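Local coordinates for 1-pyrroline-5-carboxylate dehydrogenase (Thermus thermophilus, PDB 1UZB), which probably catalyses the NAD-dependent oxidation of glutamate semialdehyde, the open form of 1-pyrroline-5-carboxylate, to glutamate in proline breakdown, at residues E33-Y38 and A217-E221; I253-N257 and Y502-E508; F431-L435 and H456-A460. All blocks are in the same frame, centred on the assembly; numbering follows the deposited sequence.

Interaction 1: residues E33-Y38 and A217-E221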
loop_
_atom_site.group_PDB
_atom_site.type_symbol
_atom_site.label_atom_id
_atom_site.label_comp_id
_atom_site.label_asym_id
_atom_site.label_seq_id
_atom_site.Cartn_x
_atom_site.Cartn_y
_atom_site.Cartn_z
ATOM N N GLU A 33 -12.189 -52.282 8.179
ATOM C CA GLU A 33 -11.768 -52.181 6.787
ATOM C C GLU A 33 -10.404 -52.835 6.544
ATOM O O GLU A 33 -9.929 -52.896 5.411
ATOM C CB GLU A 33 -11.722 -50.701 6.388
ATOM C CG GLU A 33 -11.259 -50.417 4.973
ATOM C CD GLU A 33 -11.208 -48.930 4.682
ATOM O OE1 GLU A 33 -10.486 -48.206 5.402
ATOM O OE2 GLU A 33 -11.892 -48.484 3.736
ATOM N N PHE A 34 -9.775 -53.320 7.612
ATOM C CA PHE A 34 -8.473 -53.979 7.505
ATOM C C PHE A 34 -8.480 -55.030 6.396
ATOM O O PHE A 34 -9.427 -55.812 6.276
ATOM C CB PHE A 34 -8.113 -54.658 8.833
ATOM C CG PHE A 34 -7.350 -53.781 9.797
ATOM C CD1 PHE A 34 -7.463 -52.393 9.754
ATOM C CD2 PHE A 34 -6.548 -54.354 10.779
ATOM C CE1 PHE A 34 -6.788 -51.591 10.679
ATOM C CE2 PHE A 34 -5.871 -53.562 11.707
ATOM C CZ PHE A 34 -5.993 -52.176 11.655
ATOM N N GLY A 35 -7.426 -55.045 5.589
ATOM C CA GLY A 35 -7.332 -56.020 4.513
ATOM C C GLY A 35 -7.685 -55.480 3.141
ATOM O O GLY A 35 -7.479 -56.157 2.133
ATOM N N ARG A 36 -8.217 -54.264 3.098
ATOM C CA ARG A 36 -8.598 -53.637 1.838
ATOM C C ARG A 36 -7.392 -53.475 0.917
ATOM O O ARG A 36 -6.270 -53.270 1.383
ATOM C CB ARG A 36 -9.230 -52.272 2.114
ATOM C CG ARG A 36 -9.678 -51.519 0.874
ATOM C CD ARG A 36 -10.306 -50.192 1.260
ATOM N NE ARG A 36 -10.624 -49.367 0.099
ATOM C CZ ARG A 36 -11.056 -48.113 0.174
ATOM N NH1 ARG A 36 -11.223 -47.538 1.357
ATOM N NH2 ARG A 36 -11.320 -47.434 -0.934
ATOM N N HIS A 37 -7.628 -53.575 -0.388
ATOM C CA HIS A 37 -6.563 -53.440 -1.377
ATOM C C HIS A 37 -6.663 -52.124 -2.140
ATOM O O HIS A 37 -7.723 -51.781 -2.659
ATOM C CB HIS A 37 -6.618 -54.594 -2.377
ATOM C CG HIS A 37 -5.504 -54.573 -3.375
ATOM N ND1 HIS A 37 -4.195 -54.835 -3.032
ATOM C CD2 HIS A 37 -5.497 -54.297 -4.700
ATOM C CE1 HIS A 37 -3.430 -54.722 -4.103
ATOM N NE2 HIS A 37 -4.196 -54.397 -5.128
ATOM N N TYR A 38 -5.551 -51.395 -2.215
ATOM C CA TYR A 38 -5.526 -50.116 -2.920
ATOM C C TYR A 38 -4.559 -50.174 -4.101
ATOM O O TYR A 38 -3.374 -50.445 -3.930
ATOM C CB TYR A 38 -5.095 -48.989 -1.974
ATOM C CG TYR A 38 -5.862 -48.929 -0.667
ATOM C CD1 TYR A 38 -5.596 -49.831 0.363
ATOM C CD2 TYR A 38 -6.852 -47.969 -0.462
ATOM C CE1 TYR A 38 -6.300 -49.779 1.567
ATOM C CE2 TYR A 38 -7.561 -47.908 0.737
ATOM C CZ TYR A 38 -7.279 -48.814 1.746
ATOM O OH TYR A 38 -7.980 -48.749 2.928
ATOM N N ALA A 217 -2.812 -43.787 -0.151
ATOM C CA ALA A 217 -3.851 -44.131 -1.109
ATOM C C ALA A 217 -5.129 -43.359 -0.783
ATOM O O ALA A 217 -5.815 -42.881 -1.683
ATOM C CB ALA A 217 -4.120 -45.630 -1.082
ATOM N N LYS A 218 -5.445 -43.231 0.504
ATOM C CA LYS A 218 -6.643 -42.503 0.905
ATOM C C LYS A 218 -6.531 -41.028 0.542
ATOM O O LYS A 218 -7.532 -40.389 0.216
ATOM C CB LYS A 218 -6.911 -42.679 2.403
ATOM C CG LYS A 218 -7.313 -44.098 2.769
ATOM C CD LYS A 218 -7.786 -44.198 4.210
ATOM C CE LYS A 218 -8.269 -45.604 4.530
ATOM N NZ LYS A 218 -8.915 -45.667 5.866
ATOM N N VAL A 219 -5.321 -40.478 0.594
ATOM C CA VAL A 219 -5.141 -39.086 0.208
ATOM C C VAL A 219 -5.420 -38.992 -1.296
ATOM O O VAL A 219 -6.033 -38.031 -1.759
ATOM C CB VAL A 219 -3.709 -38.589 0.533
ATOM C CG1 VAL A 219 -3.460 -37.233 -0.119
ATOM C CG2 VAL A 219 -3.539 -38.482 2.049
ATOM N N PHE A 220 -4.995 -39.995 -2.063
ATOM C CA PHE A 220 -5.258 -39.962 -3.496
ATOM C C PHE A 220 -6.734 -40.127 -3.827
ATOM O O PHE A 220 -7.196 -39.642 -4.860
ATOM C CB PHE A 220 -4.403 -40.980 -4.253
ATOM C CG PHE A 220 -3.153 -40.378 -4.817
ATOM C CD1 PHE A 220 -2.073 -40.090 -3.990
ATOM C CD2 PHE A 220 -3.096 -39.988 -6.152
ATOM C CE1 PHE A 220 -0.959 -39.417 -4.477
ATOM C CE2 PHE A 220 -1.985 -39.313 -6.652
ATOM C CZ PHE A 220 -0.913 -39.025 -5.812
ATOM N N GLU A 221 -7.485 -40.795 -2.955
ATOM C CA GLU A 221 -8.918 -40.924 -3.183
ATOM C C GLU A 221 -9.480 -39.504 -3.147
ATOM O O GLU A 221 -10.374 -39.156 -3.914
ATOM C CB GLU A 221 -9.586 -41.753 -2.085
ATOM C CG GLU A 221 -9.365 -43.249 -2.184
ATOM C CD GLU A 221 -10.142 -44.004 -1.124
ATOM O OE1 GLU A 221 -9.930 -43.725 0.072
ATOM O OE2 GLU A 221 -10.963 -44.872 -1.484
HETATM O O HOH W 1 -11.558 -45.891 5.410
HETATM O O HOH W 2 -11.163 -44.882 2.050
#

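Interaction 2: residues I253-N257 and Y502-E508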
loop_
_atom_site.group_PDB
_atom_site.type_symbol
_atom_site.label_atom_id
_atom_site.label_comp_id
_atom_site.label_asym_id
_atom_site.label_seq_id
_atom_site.Cartn_x
_atom_site.Cartn_y
_atom_site.Cartn_z
ATOM N N ILE A 253 12.906 -36.449 -15.691
ATOM C CA ILE A 253 12.349 -35.991 -14.422
ATOM C C ILE A 253 12.924 -34.586 -14.231
ATOM O O ILE A 253 14.142 -34.391 -14.257
ATOM C CB ILE A 253 12.738 -36.936 -13.256
ATOM C CG1 ILE A 253 11.692 -38.047 -13.141
ATOM C CG2 ILE A 253 12.847 -36.167 -11.944
ATOM C CD1 ILE A 253 10.323 -37.570 -12.654
ATOM N N ARG A 254 12.043 -33.604 -14.062
ATOM C CA ARG A 254 12.465 -32.210 -13.931
ATOM C C ARG A 254 12.927 -31.782 -12.545
ATOM O O ARG A 254 13.840 -30.966 -12.411
ATOM C CB ARG A 254 11.335 -31.283 -14.396
ATOM C CG ARG A 254 11.723 -29.810 -14.478
ATOM C CD ARG A 254 12.737 -29.581 -15.584
ATOM N NE ARG A 254 13.304 -28.235 -15.622
ATOM C CZ ARG A 254 14.279 -27.808 -14.827
ATOM N NH1 ARG A 254 14.740 -26.572 -14.952
ATOM N NH2 ARG A 254 14.794 -28.610 -13.901
ATOM N N PHE A 255 12.281 -32.310 -11.514
ATOM C CA PHE A 255 12.647 -31.967 -10.150
ATOM C C PHE A 255 12.357 -33.116 -9.214
ATOM O O PHE A 255 11.580 -34.016 -9.537
ATOM C CB PHE A 255 11.893 -30.716 -9.672
ATOM C CG PHE A 255 10.390 -30.863 -9.656
ATOM C CD1 PHE A 255 9.633 -30.503 -10.764
ATOM C CD2 PHE A 255 9.732 -31.366 -8.532
ATOM C CE1 PHE A 255 8.245 -30.637 -10.759
ATOM C CE2 PHE A 255 8.342 -31.503 -8.519
ATOM C CZ PHE A 255 7.598 -31.137 -9.634
ATOM N N ILE A 256 12.980 -33.067 -8.045
ATOM C CA ILE A 256 12.810 -34.095 -7.033
ATOM C C ILE A 256 12.548 -33.400 -5.707
ATOM O O ILE A 256 13.301 -32.514 -5.312
ATOM C CB ILE A 256 14.088 -34.946 -6.893
ATOM C CG1 ILE A 256 14.434 -35.590 -8.236
ATOM C CG2 ILE A 256 13.899 -36.016 -5.831
ATOM C CD1 ILE A 256 15.917 -35.864 -8.408
ATOM N N ASN A 257 11.464 -33.783 -5.041
ATOM C CA ASN A 257 11.122 -33.215 -3.746
ATOM C C ASN A 257 11.212 -34.400 -2.785
ATOM O O ASN A 257 10.443 -35.357 -2.893
ATOM C CB ASN A 257 9.709 -32.625 -3.786
ATOM C CG ASN A 257 9.462 -31.618 -2.677
ATOM O OD1 ASN A 257 10.380 -31.222 -1.956
ATOM N ND2 ASN A 257 8.211 -31.193 -2.540
ATOM N N TYR A 502 8.304 -21.320 -0.476
ATOM C CA TYR A 502 8.297 -22.707 -0.924
ATOM C C TYR A 502 7.908 -22.854 -2.390
ATOM O O TYR A 502 8.553 -23.587 -3.137
ATOM C CB TYR A 502 7.338 -23.532 -0.065
ATOM C CG TYR A 502 7.467 -25.033 -0.236
ATOM C CD1 TYR A 502 8.630 -25.699 0.148
ATOM C CD2 TYR A 502 6.395 -25.796 -0.699
ATOM C CE1 TYR A 502 8.722 -27.086 0.089
ATOM C CE2 TYR A 502 6.473 -27.187 -0.761
ATOM C CZ TYR A 502 7.638 -27.823 -0.359
ATOM O OH TYR A 502 7.704 -29.199 -0.360
ATOM N N LEU A 503 6.862 -22.150 -2.810
ATOM C CA LEU A 503 6.399 -22.273 -4.186
ATOM C C LEU A 503 7.369 -21.750 -5.245
ATOM O O LEU A 503 7.371 -22.233 -6.377
ATOM C CB LEU A 503 5.027 -21.606 -4.339
ATOM C CG LEU A 503 3.954 -22.112 -3.366
ATOM C CD1 LEU A 503 2.621 -21.460 -3.693
ATOM C CD2 LEU A 503 3.837 -23.631 -3.451
ATOM N N ARG A 504 8.198 -20.777 -4.881
ATOM C CA ARG A 504 9.167 -20.221 -5.823
ATOM C C ARG A 504 10.137 -21.300 -6.313
ATOM O O ARG A 504 10.678 -21.214 -7.417
ATOM C CB ARG A 504 9.961 -19.093 -5.155
ATOM C CG ARG A 504 11.020 -18.452 -6.050
ATOM C CD ARG A 504 10.376 -17.725 -7.212
ATOM N NE ARG A 504 11.351 -17.138 -8.126
ATOM C CZ ARG A 504 12.027 -17.819 -9.046
ATOM N NH1 ARG A 504 12.887 -17.184 -9.829
ATOM N NH2 ARG A 504 11.845 -19.128 -9.191
ATOM N N LEU A 505 10.356 -22.309 -5.474
ATOM C CA LEU A 505 11.259 -23.407 -5.798
ATOM C C LEU A 505 10.780 -24.242 -6.980
ATOM O O LEU A 505 11.572 -24.926 -7.632
ATOM C CB LEU A 505 11.412 -24.319 -4.582
ATOM C CG LEU A 505 11.959 -23.677 -3.306
ATOM C CD1 LEU A 505 11.858 -24.676 -2.168
ATOM C CD2 LEU A 505 13.393 -23.231 -3.517
ATOM N N PHE A 506 9.486 -24.177 -7.265
ATOM C CA PHE A 506 8.909 -24.968 -8.343
ATOM C C PHE A 506 8.514 -24.136 -9.557
ATOM O O PHE A 506 7.668 -24.541 -10.361
ATOM C CB PHE A 506 7.709 -25.747 -7.797
ATOM C CG PHE A 506 8.055 -26.571 -6.587
ATOM C CD1 PHE A 506 7.907 -26.053 -5.304
ATOM C CD2 PHE A 506 8.609 -27.836 -6.734
ATOM C CE1 PHE A 506 8.309 -26.785 -4.187
ATOM C CE2 PHE A 506 9.014 -28.574 -5.626
ATOM C CZ PHE A 506 8.864 -28.046 -4.350
ATOM N N LEU A 507 9.162 -22.983 -9.699
ATOM C CA LEU A 507 8.903 -22.061 -10.797
ATOM C C LEU A 507 10.199 -21.538 -11.401
ATOM O O LEU A 507 11.239 -21.507 -10.740
ATOM C CB LEU A 507 8.117 -20.849 -10.287
ATOM C CG LEU A 507 6.719 -21.085 -9.723
ATOM C CD1 LEU A 507 6.264 -19.856 -8.948
ATOM C CD2 LEU A 507 5.758 -21.398 -10.861
ATOM N N GLU A 508 10.127 -21.143 -12.667
ATOM C CA GLU A 508 11.256 -20.520 -13.338
ATOM C C GLU A 508 10.689 -19.224 -13.921
ATOM O O GLU A 508 9.469 -19.089 -14.064
ATOM C CB GLU A 508 11.888 -21.442 -14.400
ATOM C CG GLU A 508 10.980 -22.071 -15.439
ATOM C CD GLU A 508 11.715 -23.141 -16.244
ATOM O OE1 GLU A 508 12.944 -23.284 -16.061
ATOM O OE2 GLU A 508 11.073 -23.836 -17.059
HETATM O O HOH W 3 11.454 -26.480 -16.930
HETATM O O HOH W 4 14.363 -25.118 -17.601
HETATM O O HOH W 5 9.659 -30.192 1.270
#

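Interaction 3: residues F431-L435 and H456-A460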
loop_
_atom_site.group_PDB
_atom_site.type_symbol
_atom_site.label_atom_id
_atom_site.label_comp_id
_atom_site.label_asym_id
_atom_site.label_seq_id
_atom_site.Cartn_x
_atom_site.Cartn_y
_atom_site.Cartn_z
ATOM N N PHE A 431 25.987 -20.902 29.458
ATOM C CA PHE A 431 25.217 -20.721 28.238
ATOM C C PHE A 431 26.075 -20.697 26.976
ATOM O O PHE A 431 25.679 -21.235 25.946
ATOM C CB PHE A 431 24.388 -19.440 28.322
ATOM C CG PHE A 431 23.248 -19.402 27.349
ATOM C CD1 PHE A 431 22.122 -20.191 27.555
ATOM C CD2 PHE A 431 23.312 -18.604 26.213
ATOM C CE1 PHE A 431 21.073 -20.186 26.639
ATOM C CE2 PHE A 431 22.269 -18.591 25.292
ATOM C CZ PHE A 431 21.148 -19.384 25.506
ATOM N N ALA A 432 27.247 -20.070 27.049
ATOM C CA ALA A 432 28.128 -20.012 25.889
ATOM C C ALA A 432 28.508 -21.430 25.479
ATOM O O ALA A 432 28.491 -21.774 24.296
ATOM C CB ALA A 432 29.380 -19.203 26.212
ATOM N N GLU A 433 28.850 -22.256 26.461
ATOM C CA GLU A 433 29.219 -23.635 26.180
ATOM C C GLU A 433 28.000 -24.386 25.646
ATOM O O GLU A 433 28.128 -25.254 24.784
ATOM C CB GLU A 433 29.751 -24.310 27.446
ATOM C CG GLU A 433 30.295 -25.705 27.224
ATOM C CD GLU A 433 31.008 -26.243 28.447
ATOM O OE1 GLU A 433 32.042 -25.659 28.836
ATOM O OE2 GLU A 433 30.536 -27.243 29.020
ATOM N N ALA A 434 26.818 -24.049 26.156
ATOM C CA ALA A 434 25.592 -24.697 25.697
ATOM C C ALA A 434 25.389 -24.447 24.202
ATOM O O ALA A 434 25.062 -25.364 23.452
ATOM C CB ALA A 434 24.393 -24.181 26.484
ATOM N N LEU A 435 25.584 -23.204 23.769
ATOM C CA LEU A 435 25.426 -22.871 22.358
ATOM C C LEU A 435 26.478 -23.578 21.510
ATOM O O LEU A 435 26.186 -24.036 20.403
ATOM C CB LEU A 435 25.522 -21.355 22.151
ATOM C CG LEU A 435 24.312 -20.541 22.619
ATOM C CD1 LEU A 435 24.642 -19.058 22.548
ATOM C CD2 LEU A 435 23.100 -20.869 21.754
ATOM N N HIS A 456 20.173 -14.036 26.881
ATOM C CA HIS A 456 20.448 -15.388 26.407
ATOM C C HIS A 456 19.551 -15.740 25.229
ATOM O O HIS A 456 20.012 -16.315 24.244
ATOM C CB HIS A 456 20.262 -16.399 27.538
ATOM C CG HIS A 456 21.365 -16.375 28.548
ATOM N ND1 HIS A 456 21.407 -17.230 29.626
ATOM C CD2 HIS A 456 22.477 -15.607 28.630
ATOM C CE1 HIS A 456 22.500 -16.991 30.330
ATOM N NE2 HIS A 456 23.167 -16.011 29.746
ATOM N N LEU A 457 18.272 -15.382 25.325
ATOM C CA LEU A 457 17.338 -15.662 24.246
ATOM C C LEU A 457 17.742 -14.928 22.973
ATOM O O LEU A 457 17.797 -15.528 21.902
ATOM C CB LEU A 457 15.914 -15.261 24.646
ATOM C CG LEU A 457 15.279 -16.012 25.824
ATOM C CD1 LEU A 457 13.854 -15.519 26.012
ATOM C CD2 LEU A 457 15.282 -17.519 25.566
ATOM N N GLU A 458 18.042 -13.638 23.083
ATOM C CA GLU A 458 18.412 -12.877 21.899
ATOM C C GLU A 458 19.757 -13.334 21.338
ATOM O O GLU A 458 19.996 -13.254 20.135
ATOM C CB GLU A 458 18.404 -11.377 22.212
ATOM C CG GLU A 458 17.030 -10.870 22.672
ATOM C CD GLU A 458 15.911 -11.129 21.667
ATOM O OE1 GLU A 458 14.731 -10.908 22.022
ATOM O OE2 GLU A 458 16.200 -11.544 20.525
ATOM N N TRP A 459 20.628 -13.823 22.213
ATOM C CA TRP A 459 21.928 -14.342 21.799
ATOM C C TRP A 459 21.656 -15.588 20.939
ATOM O O TRP A 459 22.217 -15.752 19.858
ATOM C CB TRP A 459 22.733 -14.700 23.053
ATOM C CG TRP A 459 24.127 -15.200 22.837
ATOM C CD1 TRP A 459 24.780 -15.354 21.653
ATOM C CD2 TRP A 459 25.040 -15.618 23.859
ATOM N NE1 TRP A 459 26.050 -15.843 21.871
ATOM C CE2 TRP A 459 26.233 -16.013 23.218
ATOM C CE3 TRP A 459 24.964 -15.695 25.257
ATOM C CZ2 TRP A 459 27.347 -16.481 23.927
ATOM C CZ3 TRP A 459 26.071 -16.160 25.963
ATOM C CH2 TRP A 459 27.246 -16.546 25.295
ATOM N N ALA A 460 20.780 -16.457 21.427
ATOM C CA ALA A 460 20.419 -17.668 20.697
ATOM C C ALA A 460 19.732 -17.340 19.367
ATOM O O ALA A 460 19.919 -18.045 18.380
ATOM C CB ALA A 460 19.508 -18.528 21.550
#

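Interaction 1: residues E33-Y38 and A217-E221
Tyr-38 and Ala-217 are the residues whose CA atoms come closest, 6.5 Å apart, where strand 36-38 crosses helix 217-221 at 68°. A type II turn from Glu-33 to Arg-36 leads into that strand, part of a small four-stranded sheet. The helix is the crossover of a beta-alpha-beta unit in the Rossmann-type sheet, between strands 203-207 and 233-235. A salt-bridge network joins segment 33-38 to the helix. Lys-218, extended beyond CG, brings NZ to Glu-33 OE1 at 3.0 Å, nearly in line with the C-O bond; water 1 bridges the same two atoms. The same NZ is also hydrogen-bonded to Thr-119 OG1. The other oxygen, Glu-33 OE2, accepts from Arg-36 NH1 at 2.6 Å, from above the carboxylate plane. Arg-36 holds CG opposite its backbone N (chi1 -180°) and runs straight to Glu-221, whose OE1 also pairs with Arg-112. Charges thus alternate through the network, and Tyr-38 CE2 lies against one face of the guanidinium. Next to the helix, Tyr-38 CB packs on Ala-217 CB at 3.6 Å. Arg-36 NH2 donates to Glu-221 OE2 at 2.6 Å, while water 2 links NH1 to OE1.

Interaction 2: residues I253-N257 and Y502-E508
Asn-257 ND2 donates to Tyr-502 OH at 3.0 Å, a nearly straight bond (175°) with the hydroxyl oxygen in the amide plane. The same nitrogen also donates to Met-193 O, so two acceptors fix the rotation of this buried amide. Water 5 sits 2.7 Å from Tyr-502 OH. Phe-506 is modelled in two conformers; in one of them CZ comes to 3.7 Å from Asn-257 ND2 and the ring turns its edge onto the face of Phe-255, a T-shaped pair that holds for that conformer, centroids 5.6 Å apart and planes at 74°. With a leucine in place of Asn-257, Tyr-502 OH and Met-193 O would probably both be left without their amide donor. Farther along, Arg-254 and Glu-508 form a long salt bridge, NH1 to OE1 3.9 Å, filled in by water: water 3 joins NE to OE2, and water 4 joins NH1 to OE1. Arg-254 NH2 is held by Phe-282 O, which helps to fix the guanidinium. Phe-488 of a second subunit packs on Glu-508. Pro-197 of helix 188-199 touches both phenylalanines. Strand 255-259 runs between strands 165-180 and 284-288 of the Rossmann-type sheet, and strand 507-515, leaving the turn after helix 500-504, pairs antiparallel with 165-180.

Interaction 3: residues F431-L435 and H456-A460
Phe-431 and His-456 lie ring on ring at the heart of an aromatic cluster between two helices of the catalytic domain's alpha/beta fold. Segments 431-435 and 456-460 run in nearly the same direction, 25° apart with axes 11.4 Å from each other. Both helices are crossovers: helix 431-439 leads from strand 422-428 to strand 446-450, and helix 454-463 leads on from there to strand 468-471. Phe-431 makes the fit atom by atom. Its CB sits over the imidazole face, 3.9 Å from the centroid of the His-456 ring. CG lies over the same face, nearest ND1. With CG anti to the backbone N (chi1 -161°), the phenyl ring extends across toward helix 456-460 and lies almost parallel to the imidazole: an offset stack with planes at 7° and centroids 4.2 Å apart. CD1 follows CG over ND1, while CD2, on the other rim, touches Trp-459 CE3 at 3.5 Å, the two rings being oblique. Farther out, CE1, CE2 and CZ all meet His-456 CB, which lies over the centre of the phenyl face, and CE2 comes within 3.4 Å of His-456 O. At the tip, CZ reaches Ala-460 CB at 4.4 Å. The imidazole has a polar partner as well: ND1 is hydrogen-bonded to Asp-298 OD2, which should fix its turn against the phenyl. Ile-296 and Val-449 of the sheet meet Phe-431, and Glu-458, facing elsewhere, forms a salt bridge with Arg-100 of a third subunit. Trp-459 is packed by two further residues: Ala-432 CB rests 3.5 Å from CH2, and Leu-435 CD1 projects a CH-pi contact onto the pyrrole face, 3.5 Å from the centroid of the five-membered ring.

In the fold
The three contacts sample different parts of the aldehyde dehydrogenase fold. Interactions 1 and 2 both involve the Rossmann-type sheet and its helices, with centres 29 Å apart and nearest atoms about 12 Å apart: the first joins a crossover helix to the small N-terminal sheet, the second ties an inner strand to the C-terminal segment. Interaction 3 joins two helices that pack on the other large sheet, 48 Å between centres from interaction 1 and on the opposite side of the chain's centre. Along the sequence it is nested within the loop that interaction 2 closes; the centres of these two lie 36 Å apart, and both touch the second subunit. In this family the active site lies between the two large domains.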